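Local coordinates for phosphotriesterase homology protein (Escherichia coli, PDB 1BF6) that hydrolyses phosphorylated glyceryl acetates and some aromatic acetates and propionates, as a monomeric member of the phosphotriesterase family that binds two zinc ions, at residues 11-19 / 58-66; 81-89 / 132-140. One frame throughout, in Å; residues are numbered along the deposited sequence.

Contact 1 (11-19 / 58-66). With ZN (zinc ion), chain C.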
loop_
_atom_site.group_PDB
_atom_site.type_symbol
_atom_site.label_atom_id
_atom_site.label_comp_id
_atom_site.label_asym_id
_atom_site.label_seq_id
_atom_site.Cartn_x
_atom_site.Cartn_y
_atom_site.Cartn_z
ATOM N N HIS A 11 -0.473 2.552 -2.623
ATOM C CA HIS A 11 0.284 2.347 -1.381
ATOM C C HIS A 11 1.090 3.577 -1.004
ATOM O O HIS A 11 2.199 3.771 -1.499
ATOM C CB HIS A 11 1.239 1.172 -1.555
ATOM C CG HIS A 11 1.918 0.754 -0.286
ATOM N ND1 HIS A 11 1.742 -0.483 0.306
ATOM C CD2 HIS A 11 2.771 1.437 0.522
ATOM C CE1 HIS A 11 2.471 -0.524 1.422
ATOM N NE2 HIS A 11 3.109 0.613 1.593
ATOM N N GLU A 12 0.546 4.370 -0.093
ATOM C CA GLU A 12 1.196 5.591 0.350
ATOM C C GLU A 12 1.029 5.833 1.841
ATOM O O GLU A 12 0.235 5.172 2.520
ATOM C CB GLU A 12 0.585 6.798 -0.372
ATOM C CG GLU A 12 0.724 6.784 -1.884
ATOM C CD GLU A 12 2.160 6.738 -2.344
ATOM O OE1 GLU A 12 3.061 7.194 -1.605
ATOM O OE2 GLU A 12 2.398 6.239 -3.457
ATOM N N HIS A 13 1.792 6.798 2.340
ATOM C CA HIS A 13 1.700 7.223 3.720
ATOM C C HIS A 13 1.568 8.725 3.684
ATOM O O HIS A 13 2.340 9.381 2.987
ATOM C CB HIS A 13 2.957 6.852 4.501
ATOM C CG HIS A 13 3.152 5.384 4.635
ATOM N ND1 HIS A 13 2.496 4.605 5.564
ATOM C CD2 HIS A 13 3.871 4.527 3.874
ATOM C CE1 HIS A 13 2.818 3.336 5.335
ATOM N NE2 HIS A 13 3.649 3.246 4.321
ATOM N N LEU A 14 0.538 9.251 4.341
ATOM C CA LEU A 14 0.318 10.694 4.437
ATOM C C LEU A 14 0.748 11.149 5.829
ATOM O O LEU A 14 1.213 12.277 6.019
ATOM C CB LEU A 14 -1.146 11.038 4.186
ATOM C CG LEU A 14 -1.603 10.634 2.782
ATOM C CD1 LEU A 14 -3.017 11.130 2.561
ATOM C CD2 LEU A 14 -0.657 11.227 1.748
ATOM N N HIS A 15 0.534 10.275 6.812
ATOM C CA HIS A 15 0.944 10.556 8.169
ATOM C C HIS A 15 1.402 9.261 8.810
ATOM O O HIS A 15 0.596 8.390 9.146
ATOM C CB HIS A 15 -0.158 11.198 9.008
ATOM C CG HIS A 15 0.282 11.526 10.402
ATOM N ND1 HIS A 15 0.649 10.558 11.311
ATOM C CD2 HIS A 15 0.449 12.715 11.031
ATOM C CE1 HIS A 15 1.023 11.134 12.441
ATOM N NE2 HIS A 15 0.910 12.442 12.297
ATOM N N ILE A 16 2.716 9.137 8.925
ATOM C CA ILE A 16 3.334 7.970 9.521
ATOM C C ILE A 16 4.428 8.470 10.443
ATOM O O ILE A 16 5.036 9.515 10.187
ATOM C CB ILE A 16 3.918 7.009 8.449
ATOM C CG1 ILE A 16 4.563 5.800 9.123
ATOM C CG2 ILE A 16 4.913 7.737 7.537
ATOM C CD1 ILE A 16 4.991 4.710 8.169
ATOM N N ASP A 17 4.627 7.760 11.549
ATOM C CA ASP A 17 5.651 8.132 12.513
ATOM C C ASP A 17 6.368 6.911 13.071
ATOM O O ASP A 17 5.896 6.288 14.025
ATOM C CB ASP A 17 5.046 8.960 13.659
ATOM C CG ASP A 17 6.111 9.567 14.588
ATOM O OD1 ASP A 17 7.315 9.309 14.391
ATOM O OD2 ASP A 17 5.739 10.315 15.516
ATOM N N LEU A 18 7.494 6.566 12.449
ATOM C CA LEU A 18 8.331 5.455 12.887
ATOM C C LEU A 18 9.623 6.045 13.474
ATOM O O LEU A 18 10.645 5.353 13.577
ATOM C CB LEU A 18 8.683 4.535 11.714
ATOM C CG LEU A 18 7.545 3.814 10.990
ATOM C CD1 LEU A 18 8.135 2.759 10.074
ATOM C CD2 LEU A 18 6.600 3.174 11.999
ATOM N N SER A 19 9.564 7.318 13.869
ATOM C CA SER A 19 10.735 7.998 14.404
ATOM C C SER A 19 11.201 7.452 15.746
ATOM O O SER A 19 12.396 7.479 16.035
ATOM C CB SER A 19 10.514 9.513 14.479
ATOM O OG SER A 19 9.532 9.875 15.433
ATOM N N MET A 58 1.884 2.358 13.676
ATOM C CA MET A 58 2.877 2.838 12.730
ATOM C C MET A 58 2.807 4.364 12.824
ATOM O O MET A 58 3.569 5.080 12.167
ATOM C CB MET A 58 2.545 2.388 11.301
ATOM C CG MET A 58 2.943 0.955 10.976
ATOM S SD MET A 58 2.246 0.383 9.408
ATOM C CE MET A 58 3.440 1.100 8.221
ATOM N N GLY A 59 1.895 4.863 13.651
ATOM C CA GLY A 59 1.757 6.299 13.821
ATOM C C GLY A 59 0.640 6.932 13.014
ATOM O O GLY A 59 0.734 8.107 12.634
ATOM N N ARG A 60 -0.425 6.164 12.763
ATOM C CA ARG A 60 -1.573 6.665 12.012
ATOM C C ARG A 60 -2.207 7.858 12.726
ATOM O O ARG A 60 -2.159 7.965 13.954
ATOM C CB ARG A 60 -2.618 5.546 11.837
ATOM C CG ARG A 60 -3.838 5.905 10.954
ATOM C CD ARG A 60 -4.885 4.772 10.958
ATOM N NE ARG A 60 -5.496 4.635 12.280
ATOM C CZ ARG A 60 -5.937 3.490 12.803
ATOM N NH1 ARG A 60 -5.862 2.356 12.120
ATOM N NH2 ARG A 60 -6.392 3.476 14.048
ATOM N N ASN A 61 -2.811 8.748 11.946
ATOM C CA ASN A 61 -3.476 9.925 12.473
ATOM C C ASN A 61 -4.694 10.194 11.606
ATOM O O ASN A 61 -4.605 10.904 10.595
ATOM C CB ASN A 61 -2.533 11.127 12.435
ATOM C CG ASN A 61 -3.028 12.289 13.262
ATOM O OD1 ASN A 61 -2.238 12.934 13.945
ATOM N ND2 ASN A 61 -4.324 12.588 13.192
ATOM N N ALA A 62 -5.834 9.642 12.017
ATOM C CA ALA A 62 -7.083 9.797 11.285
ATOM C C ALA A 62 -7.491 11.255 11.076
ATOM O O ALA A 62 -7.923 11.624 9.987
ATOM C CB ALA A 62 -8.214 9.025 11.996
ATOM N N GLN A 63 -7.325 12.090 12.097
ATOM C CA GLN A 63 -7.709 13.492 11.984
ATOM C C GLN A 63 -6.909 14.211 10.897
ATOM O O GLN A 63 -7.467 14.970 10.101
ATOM C CB GLN A 63 -7.558 14.211 13.321
ATOM C CG GLN A 63 -8.236 15.553 13.336
ATOM C CD GLN A 63 -9.713 15.454 13.018
ATOM O OE1 GLN A 63 -10.466 14.789 13.731
ATOM N NE2 GLN A 63 -10.134 16.094 11.935
ATOM N N PHE A 64 -5.615 13.913 10.847
ATOM C CA PHE A 64 -4.697 14.490 9.868
ATOM C C PHE A 64 -5.174 14.144 8.466
ATOM O O PHE A 64 -5.141 14.986 7.564
ATOM C CB PHE A 64 -3.307 13.901 10.096
ATOM C CG PHE A 64 -2.222 14.526 9.261
ATOM C CD1 PHE A 64 -2.013 14.126 7.945
ATOM C CD2 PHE A 64 -1.360 15.466 9.823
ATOM C CE1 PHE A 64 -0.956 14.650 7.201
ATOM C CE2 PHE A 64 -0.303 15.995 9.091
ATOM C CZ PHE A 64 -0.102 15.587 7.786
ATOM N N MET A 65 -5.600 12.890 8.285
ATOM C CA MET A 65 -6.093 12.427 6.987
ATOM C C MET A 65 -7.432 13.084 6.640
ATOM O O MET A 65 -7.665 13.449 5.485
ATOM C CB MET A 65 -6.193 10.897 6.957
ATOM C CG MET A 65 -4.840 10.197 7.149
ATOM S SD MET A 65 -4.839 8.420 6.866
ATOM C CE MET A 65 -5.597 7.830 8.402
ATOM N N LEU A 66 -8.297 13.250 7.643
ATOM C CA LEU A 66 -9.598 13.892 7.444
ATOM C C LEU A 66 -9.374 15.340 7.013
ATOM O O LEU A 66 -10.092 15.867 6.152
ATOM C CB LEU A 66 -10.413 13.896 8.744
ATOM C CG LEU A 66 -11.103 12.596 9.181
ATOM C CD1 LEU A 66 -11.677 12.779 10.584
ATOM C CD2 LEU A 66 -12.203 12.227 8.179
HETATM ZN ZN ZN C . 4.403 1.541 3.221
HETATM O O HOH W 1 -2.125 8.333 9.025
#
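H15 meets G59, N61 and F64 where the chain leaving the first barrel strand of a TIM-barrel metallohydrolase passes the loop before helix 62-72 and the start of that helix. Metal binding comes first. H11 and H13, the HxH pair of the family, bind one zinc ion through NE2; E124 and D242 complete the site. T54 takes a hydrogen bond from H13 ND1, so the second shell fixes the ring's turn.

Apolar contacts lie next to the metal. The M58 chain bends at its last torsion (chi3 82°), which brings its methyl end in to the histidine: M58 CE is 3.7 Å from H13 CE1 and 3.9 Å from I16 CD1. That I16 methyl sits over one face of the H13 ring, toward the rim. L18 CD2 packs near M58 CB.

Two direct hydrogen bonds cross the contact, one between backbones and one from the H15 side chain. D17 N donates to M58 O at 2.9 Å, in the carbonyl plane. H15 ND1 gives G59 O a bent, weak bond. A water bridges H15 O and N61 N. G59 has a positive phi (99°), and a side chain there would clash with D17 N.

The remaining contacts are aromatic. H15 CG stands anti to the backbone N (chi1 -178°), which sets the imidazole with its edge to F64 and one face to N61 CB. The edge points at the F64 face in a T-shaped pair, centroids 4.9 Å apart. N61 CB lies over one face of the imidazole in a CH-pi contact, 3.4 Å from the H15 ring centroid.

Contact 2 (81-89 / 132-140)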
loop_
_atom_site.group_PDB
_atom_site.type_symbol
_atom_site.label_atom_id
_atom_site.label_comp_id
_atom_site.label_asym_id
_atom_site.label_seq_id
_atom_site.Cartn_x
_atom_site.Cartn_y
_atom_site.Cartn_z
ATOM N N GLY A 81 -4.593 -2.691 10.910
ATOM C CA GLY A 81 -3.749 -3.874 10.921
ATOM C C GLY A 81 -2.522 -3.738 11.802
ATOM O O GLY A 81 -2.466 -2.867 12.670
ATOM N N TYR A 82 -1.580 -4.654 11.621
ATOM C CA TYR A 82 -0.311 -4.645 12.349
ATOM C C TYR A 82 0.796 -4.800 11.307
ATOM O O TYR A 82 0.663 -5.567 10.344
ATOM C CB TYR A 82 -0.267 -5.738 13.425
ATOM C CG TYR A 82 -1.035 -5.349 14.678
ATOM C CD1 TYR A 82 -2.404 -5.615 14.798
ATOM C CD2 TYR A 82 -0.399 -4.676 15.731
ATOM C CE1 TYR A 82 -3.120 -5.217 15.926
ATOM C CE2 TYR A 82 -1.104 -4.276 16.868
ATOM C CZ TYR A 82 -2.466 -4.546 16.959
ATOM O OH TYR A 82 -3.179 -4.104 18.055
ATOM N N TYR A 83 1.888 -4.070 11.519
ATOM C CA TYR A 83 3.015 -4.000 10.588
ATOM C C TYR A 83 3.892 -5.233 10.352
ATOM O O TYR A 83 3.654 -5.989 9.418
ATOM C CB TYR A 83 3.843 -2.770 10.956
ATOM C CG TYR A 83 4.841 -2.311 9.915
ATOM C CD1 TYR A 83 4.665 -2.595 8.565
ATOM C CD2 TYR A 83 5.974 -1.593 10.301
ATOM C CE1 TYR A 83 5.597 -2.178 7.623
ATOM C CE2 TYR A 83 6.903 -1.168 9.377
ATOM C CZ TYR A 83 6.717 -1.465 8.040
ATOM O OH TYR A 83 7.681 -1.071 7.144
ATOM N N GLN A 84 4.984 -5.366 11.098
ATOM C CA GLN A 84 5.872 -6.518 10.975
ATOM C C GLN A 84 6.508 -6.779 12.337
ATOM O O GLN A 84 6.418 -5.943 13.245
ATOM C CB GLN A 84 6.938 -6.334 9.891
ATOM C CG GLN A 84 7.742 -5.073 10.008
ATOM C CD GLN A 84 8.867 -5.035 9.008
ATOM O OE1 GLN A 84 9.706 -5.931 8.969
ATOM N NE2 GLN A 84 8.893 -3.992 8.187
ATOM N N ASP A 85 7.133 -7.941 12.459
ATOM C CA ASP A 85 7.729 -8.390 13.714
ATOM C C ASP A 85 8.493 -7.367 14.545
ATOM O O ASP A 85 8.137 -7.111 15.702
ATOM C CB ASP A 85 8.580 -9.630 13.494
ATOM C CG ASP A 85 8.728 -10.436 14.757
ATOM O OD1 ASP A 85 7.807 -11.225 15.071
ATOM O OD2 ASP A 85 9.730 -10.234 15.473
ATOM N N ALA A 86 9.486 -6.731 13.931
ATOM C CA ALA A 86 10.309 -5.747 14.627
ATOM C C ALA A 86 9.568 -4.517 15.148
ATOM O O ALA A 86 10.021 -3.886 16.101
ATOM C CB ALA A 86 11.477 -5.335 13.740
ATOM N N PHE A 87 8.412 -4.202 14.558
ATOM C CA PHE A 87 7.631 -3.034 14.960
ATOM C C PHE A 87 6.368 -3.320 15.784
ATOM O O PHE A 87 5.674 -2.385 16.191
ATOM C CB PHE A 87 7.242 -2.205 13.725
ATOM C CG PHE A 87 8.414 -1.661 12.949
ATOM C CD1 PHE A 87 9.223 -2.503 12.192
ATOM C CD2 PHE A 87 8.703 -0.303 12.972
ATOM C CE1 PHE A 87 10.307 -2.001 11.467
ATOM C CE2 PHE A 87 9.788 0.214 12.249
ATOM C CZ PHE A 87 10.585 -0.637 11.500
ATOM N N PHE A 88 6.071 -4.592 16.044
ATOM C CA PHE A 88 4.860 -4.941 16.805
ATOM C C PHE A 88 4.851 -4.485 18.268
ATOM O O PHE A 88 5.880 -4.551 18.950
ATOM C CB PHE A 88 4.651 -6.464 16.862
ATOM C CG PHE A 88 4.248 -7.110 15.563
ATOM C CD1 PHE A 88 3.455 -6.438 14.623
ATOM C CD2 PHE A 88 4.631 -8.430 15.302
ATOM C CE1 PHE A 88 3.049 -7.083 13.443
ATOM C CE2 PHE A 88 4.234 -9.081 14.133
ATOM C CZ PHE A 88 3.440 -8.406 13.198
ATOM N N PRO A 89 3.699 -3.989 18.757
ATOM C CA PRO A 89 3.629 -3.575 20.165
ATOM C C PRO A 89 3.665 -4.913 20.933
ATOM O O PRO A 89 3.452 -5.981 20.338
ATOM C CB PRO A 89 2.234 -2.951 20.279
ATOM C CG PRO A 89 1.942 -2.479 18.891
ATOM C CD PRO A 89 2.486 -3.576 18.023
ATOM N N ILE A 132 8.504 -15.608 7.674
ATOM C CA ILE A 132 7.258 -15.178 8.291
ATOM C C ILE A 132 7.420 -15.669 9.731
ATOM O O ILE A 132 7.532 -16.875 9.978
ATOM C CB ILE A 132 6.008 -15.831 7.646
ATOM C CG1 ILE A 132 5.898 -15.417 6.170
ATOM C CG2 ILE A 132 4.758 -15.424 8.414
ATOM C CD1 ILE A 132 4.684 -15.982 5.444
ATOM N N THR A 133 7.525 -14.730 10.662
ATOM C CA THR A 133 7.707 -15.073 12.074
ATOM C C THR A 133 6.369 -15.531 12.677
ATOM O O THR A 133 5.304 -15.294 12.100
ATOM C CB THR A 133 8.186 -13.844 12.883
ATOM O OG1 THR A 133 7.103 -12.912 13.012
ATOM C CG2 THR A 133 9.373 -13.157 12.191
ATOM N N PRO A 134 6.411 -16.219 13.835
ATOM C CA PRO A 134 5.174 -16.678 14.477
ATOM C C PRO A 134 4.175 -15.534 14.725
ATOM O O PRO A 134 2.968 -15.707 14.532
ATOM C CB PRO A 134 5.686 -17.269 15.792
ATOM C CG PRO A 134 6.969 -17.890 15.382
ATOM C CD PRO A 134 7.592 -16.812 14.490
ATOM N N LEU A 135 4.662 -14.361 15.133
ATOM C CA LEU A 135 3.767 -13.232 15.379
ATOM C C LEU A 135 3.165 -12.681 14.087
ATOM O O LEU A 135 2.027 -12.217 14.071
ATOM C CB LEU A 135 4.473 -12.116 16.150
ATOM C CG LEU A 135 4.847 -12.448 17.599
ATOM C CD1 LEU A 135 5.521 -11.233 18.230
ATOM C CD2 LEU A 135 3.593 -12.812 18.388
ATOM N N GLU A 136 3.953 -12.682 13.017
ATOM C CA GLU A 136 3.455 -12.221 11.721
ATOM C C GLU A 136 2.386 -13.203 11.215
ATOM O O GLU A 136 1.352 -12.783 10.693
ATOM C CB GLU A 136 4.609 -12.104 10.730
ATOM C CG GLU A 136 5.425 -10.837 10.951
ATOM C CD GLU A 136 6.788 -10.868 10.296
ATOM O OE1 GLU A 136 7.151 -11.871 9.651
ATOM O OE2 GLU A 136 7.511 -9.864 10.438
ATOM N N GLU A 137 2.627 -14.502 11.391
ATOM C CA GLU A 137 1.660 -15.516 10.984
ATOM C C GLU A 137 0.325 -15.258 11.684
ATOM O O GLU A 137 -0.732 -15.273 11.049
ATOM C CB GLU A 137 2.151 -16.920 11.328
ATOM C CG GLU A 137 1.104 -17.995 11.018
ATOM C CD GLU A 137 1.556 -19.394 11.368
ATOM O OE1 GLU A 137 2.270 -19.566 12.382
ATOM O OE2 GLU A 137 1.181 -20.329 10.640
ATOM N N LYS A 138 0.392 -14.991 12.986
ATOM C CA LYS A 138 -0.787 -14.715 13.808
ATOM C C LYS A 138 -1.522 -13.479 13.287
ATOM O O LYS A 138 -2.755 -13.458 13.213
ATOM C CB LYS A 138 -0.354 -14.489 15.254
ATOM C CG LYS A 138 -1.460 -14.288 16.263
ATOM C CD LYS A 138 -0.819 -13.908 17.598
ATOM C CE LYS A 138 -1.771 -13.995 18.760
ATOM N NZ LYS A 138 -1.015 -13.701 20.021
ATOM N N VAL A 139 -0.765 -12.436 12.935
ATOM C CA VAL A 139 -1.390 -11.227 12.400
ATOM C C VAL A 139 -2.085 -11.536 11.046
ATOM O O VAL A 139 -3.198 -11.085 10.808
ATOM C CB VAL A 139 -0.366 -10.059 12.279
ATOM C CG1 VAL A 139 -0.931 -8.929 11.393
ATOM C CG2 VAL A 139 -0.066 -9.489 13.680
ATOM N N PHE A 140 -1.435 -12.310 10.185
ATOM C CA PHE A 140 -2.033 -12.679 8.906
ATOM C C PHE A 140 -3.306 -13.528 9.099
ATOM O O PHE A 140 -4.274 -13.390 8.346
ATOM C CB PHE A 140 -1.021 -13.395 8.021
ATOM C CG PHE A 140 -0.257 -12.467 7.107
ATOM C CD1 PHE A 140 0.709 -11.603 7.616
ATOM C CD2 PHE A 140 -0.539 -12.423 5.741
ATOM C CE1 PHE A 140 1.384 -10.697 6.781
ATOM C CE2 PHE A 140 0.133 -11.521 4.897
ATOM C CZ PHE A 140 1.095 -10.656 5.420
HETATM O O HOH W 2 7.550 -13.888 16.111
#
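A capping box at the start of helix 134-150 is the platform for this contact, and the loop after strand 75-80 docks on it. Within the box, E136 N donates to T133 OG1 at 3.2 Å, and T133 N returns a bond to E136 OE1. The second bond comes from above the carboxylate plane, 44° out of it.

Both box side chains also hold D85. D85 N donates to E136 OE2 at 2.8 Å in a nearly straight bond, on the anti side of the carboxylate. S128 OG is a further hydrogen-bond partner of E136 OE2. T133 OG1 donates to D85 OD1 at 2.8 Å, from above the D85 carboxylate plane. The threonine hydroxyl therefore gives one bond and accepts another. A water donates to the same D85 OD1 and accepts from L135 N, a backbone NH in the first turn. The helix start would probably stabilise the charge on D85, though the nearby E136 carboxylate probably offsets part of this. With an alanine here in place of E136, D85 N, T133 N and S128 OG would probably each lose a partner, and the loop would be less firmly held to the helix.

The apolar half is built round F88. Its ring plane is turned 79° from the E136 carboxylate. F88 CE2 touches L135 CB at 3.7 Å, and F88 CZ meets V139 CG2 at 3.7 Å. The backbone N of E136 lies at the ring edge, while Q84 O sits over one face. V139 CG1 is anti to its backbone N (chi1 165°); with CG2 it straddles Y82 CB, each methyl 3.8 Å from that atom. This is a loop at the C-terminal end of a barrel strand, fastened to a helix N terminus through its capping box.

From the N terminus, 11-19 takes in the end of strand 7-12. Contact 1 closes when the chain, after helix 32-44 and strand 47-52, reaches 58-66. It ties the end of the first strand to the loop leading into helix 62-72. Strand 75-80 follows, and 81-89 opens contact 2. That contact closes at 132-140, after helix 97-109 and strand 122-126. The two are in series; neither nests in nor crosses the other. Their centres are about 19 Å apart, yet their loops touch: L18 CD1 packs 3.7 Å from F87 CE2, and M58 SD lies 3.8 Å from Y83 CG. Successive barrel loops are thus joined beside the zinc site.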